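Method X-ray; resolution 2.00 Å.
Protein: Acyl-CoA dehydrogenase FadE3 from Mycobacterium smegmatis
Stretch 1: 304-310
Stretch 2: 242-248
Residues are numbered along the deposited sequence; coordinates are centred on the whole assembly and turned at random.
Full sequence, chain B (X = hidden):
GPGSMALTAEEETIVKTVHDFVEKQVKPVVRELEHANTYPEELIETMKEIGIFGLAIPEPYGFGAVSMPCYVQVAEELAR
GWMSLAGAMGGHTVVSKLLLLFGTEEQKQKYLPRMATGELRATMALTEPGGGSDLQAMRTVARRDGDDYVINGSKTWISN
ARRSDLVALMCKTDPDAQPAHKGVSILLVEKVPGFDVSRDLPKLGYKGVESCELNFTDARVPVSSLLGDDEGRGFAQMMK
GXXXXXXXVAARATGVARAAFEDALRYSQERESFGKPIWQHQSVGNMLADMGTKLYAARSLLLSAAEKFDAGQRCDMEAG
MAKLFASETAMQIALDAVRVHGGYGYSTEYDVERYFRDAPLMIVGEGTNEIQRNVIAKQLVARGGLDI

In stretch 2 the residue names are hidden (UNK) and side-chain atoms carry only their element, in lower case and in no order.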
# COMPACT_ATOMS: atom_id res chain seq x y z
N SER B 304 12.57 -21.40 -0.38
CA SER B 304 13.06 -21.56 -1.76
C SER B 304 14.49 -21.06 -1.91
O SER B 304 15.38 -21.76 -2.46
CB SER B 304 12.14 -20.84 -2.77
OG SER B 304 12.77 -20.78 -4.03
N ALA B 305 14.75 -19.86 -1.41
CA ALA B 305 16.10 -19.32 -1.47
C ALA B 305 17.10 -20.14 -0.66
O ALA B 305 18.21 -20.35 -1.12
CB ALA B 305 16.14 -17.85 -1.07
N ALA B 306 16.71 -20.66 0.52
CA ALA B 306 17.60 -21.51 1.28
C ALA B 306 17.97 -22.80 0.54
O ALA B 306 19.11 -23.25 0.60
CB ALA B 306 17.00 -21.85 2.63
N GLU B 307 16.99 -23.43 -0.12
CA GLU B 307 17.26 -24.64 -0.88
C GLU B 307 18.20 -24.34 -2.04
O GLU B 307 19.09 -25.14 -2.33
CB GLU B 307 15.98 -25.25 -1.44
CG GLU B 307 15.04 -25.83 -0.41
CD GLU B 307 15.51 -27.16 0.18
OE1 GLU B 307 16.61 -27.68 -0.21
OE2 GLU B 307 14.74 -27.68 1.04
N LYS B 308 18.00 -23.22 -2.74
CA LYS B 308 18.92 -22.86 -3.84
C LYS B 308 20.35 -22.72 -3.34
O LYS B 308 21.30 -23.21 -3.98
CB LYS B 308 18.53 -21.56 -4.53
CG LYS B 308 17.35 -21.64 -5.45
CD LYS B 308 17.02 -20.26 -6.00
CE LYS B 308 15.64 -20.19 -6.65
NZ LYS B 308 15.53 -21.14 -7.77
N PHE B 309 20.51 -22.05 -2.19
CA PHE B 309 21.82 -21.90 -1.56
C PHE B 309 22.43 -23.28 -1.43
O PHE B 309 23.56 -23.48 -1.82
CB PHE B 309 21.69 -21.23 -0.19
CG PHE B 309 22.99 -21.10 0.56
CD1 PHE B 309 23.51 -22.16 1.30
CD2 PHE B 309 23.68 -19.89 0.56
CE1 PHE B 309 24.72 -22.02 2.00
CE2 PHE B 309 24.87 -19.76 1.26
CZ PHE B 309 25.39 -20.83 1.97
N ASP B 310 21.66 -24.20 -0.88
CA ASP B 310 22.14 -25.51 -0.49
C ASP B 310 22.38 -26.43 -1.68
O ASP B 310 23.26 -27.28 -1.64
CB ASP B 310 21.14 -26.17 0.46
CG ASP B 310 21.79 -26.67 1.70
OD1 ASP B 310 22.56 -25.90 2.34
OD2 ASP B 310 21.56 -27.87 1.99
N UNK B 242 27.31 -12.11 2.53
CA UNK B 242 25.94 -11.56 2.51
C UNK B 242 24.85 -12.53 2.03
O UNK B 242 23.69 -12.34 2.30
c UNK B 242 26.66 -7.99 1.08
c UNK B 242 25.87 -10.30 1.65
c UNK B 242 25.92 -8.52 3.41
c UNK B 242 26.60 -9.05 2.16
N UNK B 243 25.22 -13.57 1.31
CA UNK B 243 24.26 -14.63 1.00
C UNK B 243 23.71 -15.22 2.31
O UNK B 243 22.49 -15.26 2.53
c UNK B 243 25.29 -15.23 -1.24
c UNK B 243 25.99 -16.28 -2.09
c UNK B 243 24.93 -15.70 0.16
o UNK B 243 26.31 -15.97 -3.27
o UNK B 243 26.22 -17.41 -1.62
N UNK B 244 24.61 -15.63 3.21
CA UNK B 244 24.24 -16.13 4.54
C UNK B 244 23.56 -15.03 5.35
O UNK B 244 22.50 -15.25 5.98
c UNK B 244 26.12 -17.81 4.59
c UNK B 244 25.07 -17.09 6.71
c UNK B 244 25.47 -16.65 5.32
N UNK B 245 24.14 -13.84 5.33
CA UNK B 245 23.63 -12.75 6.14
C UNK B 245 22.20 -12.34 5.77
O UNK B 245 21.36 -12.16 6.64
N UNK B 246 21.94 -12.19 4.49
CA UNK B 246 20.61 -11.83 4.06
C UNK B 246 19.58 -12.93 4.39
O UNK B 246 18.47 -12.64 4.80
c UNK B 246 22.85 -8.33 -0.53
n UNK B 246 23.28 -9.22 -1.38
n UNK B 246 23.20 -7.09 -0.67
c UNK B 246 21.61 -10.04 0.79
c UNK B 246 21.29 -10.19 2.26
n UNK B 246 22.07 -8.68 0.50
c UNK B 246 20.62 -11.52 2.56
N UNK B 247 19.95 -14.20 4.21
CA UNK B 247 19.05 -15.32 4.56
C UNK B 247 18.74 -15.34 6.06
O UNK B 247 17.58 -15.54 6.45
c UNK B 247 20.31 -18.15 2.21
c UNK B 247 19.54 -16.89 2.58
c UNK B 247 18.11 -16.95 2.05
c UNK B 247 19.58 -16.66 4.09
N UNK B 248 19.75 -15.12 6.90
CA UNK B 248 19.52 -15.10 8.33
C UNK B 248 18.67 -13.91 8.76
O UNK B 248 17.81 -14.05 9.62
o UNK B 248 20.69 -13.05 10.94
c UNK B 248 21.65 -13.02 10.14
c UNK B 248 21.77 -14.06 9.02
n UNK B 248 22.65 -12.07 10.21
c UNK B 248 20.81 -15.22 9.15

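Position 242 carries four side-chain carbons and no heteroatom, forked at the second carbon, and they are out of reach of stretch 1. The pattern is that of leucine. L242 adopts chi1 m and chi2 t, and its identity rests on the atoms alone.

At position 243 there are three carbons in a row, the third bearing two oxygens, a carboxylate on a two-methylene arm. CA-to-CB points toward stretch 1, and one of the oxygens lies against the F309 ring; this is glutamate. OE1 of E243 lies 4.0 Å from CE2 of F309. This is a packing contact rather than a hydrogen bond; both carboxylate oxygens are hydrogen-bonded just outside the stretches.

Position 244 has three carbons, with one on CA carrying the other two, and one of these touches the F309 ring. Branching at the first carbon without any oxygen gives valine. V244 points sideways, yet its CG2 comes within 4.1 Å of CE2 of F309.

Position 245 has backbone atoms and nothing beyond CA, so it is glycine. An ideal CB on G245 would find nothing of stretch 1 within 5.5 Å; this neighbour therefore does not account for the missing side chain.

Position 246 shows three carbons, a nitrogen, then a carbon bonded to two further nitrogens, all out of reach of stretch 1. That guanidinium group identifies arginine. R246 is extended through chi2 and chi3, both t.

Position 247 again has four carbons forked at the second, with no heteroatom, and its methyls touch A305 and F309: leucine. L247 points toward stretch 1 with chi1 m and chi2 t. Its two methyls meet different neighbours, CD2 lying 3.8 Å from CB of A305 and CD1 lying 4.1 Å from CD2 of F309.

Position 248 has three carbons, the third bearing one oxygen and one nitrogen, a terminal amide that makes no contact with stretch 1: glutamine. OE1 of Q248 is hydrogen-bonded elsewhere in the structure.

The contact joins two helices running nearly antiparallel, with 156° between their N-to-C directions and 10.9 Å between axes at closest approach. Positions 243 and 247 are one helical turn apart, linked by a 3.2 Å hydrogen bond from N of L247 to O of E243, so their side chains emerge on a similar side. A305 and F309 have the same spacing on the other helix. F309, with chi1 t, reaches all three of E243, V244 and L247, while the small A305 meets L247. No hydrogen bond crosses between the stretches; apolar packing dominates the 223 Å² buried in total.

Stretch 2 242-248: LEVGRLQ
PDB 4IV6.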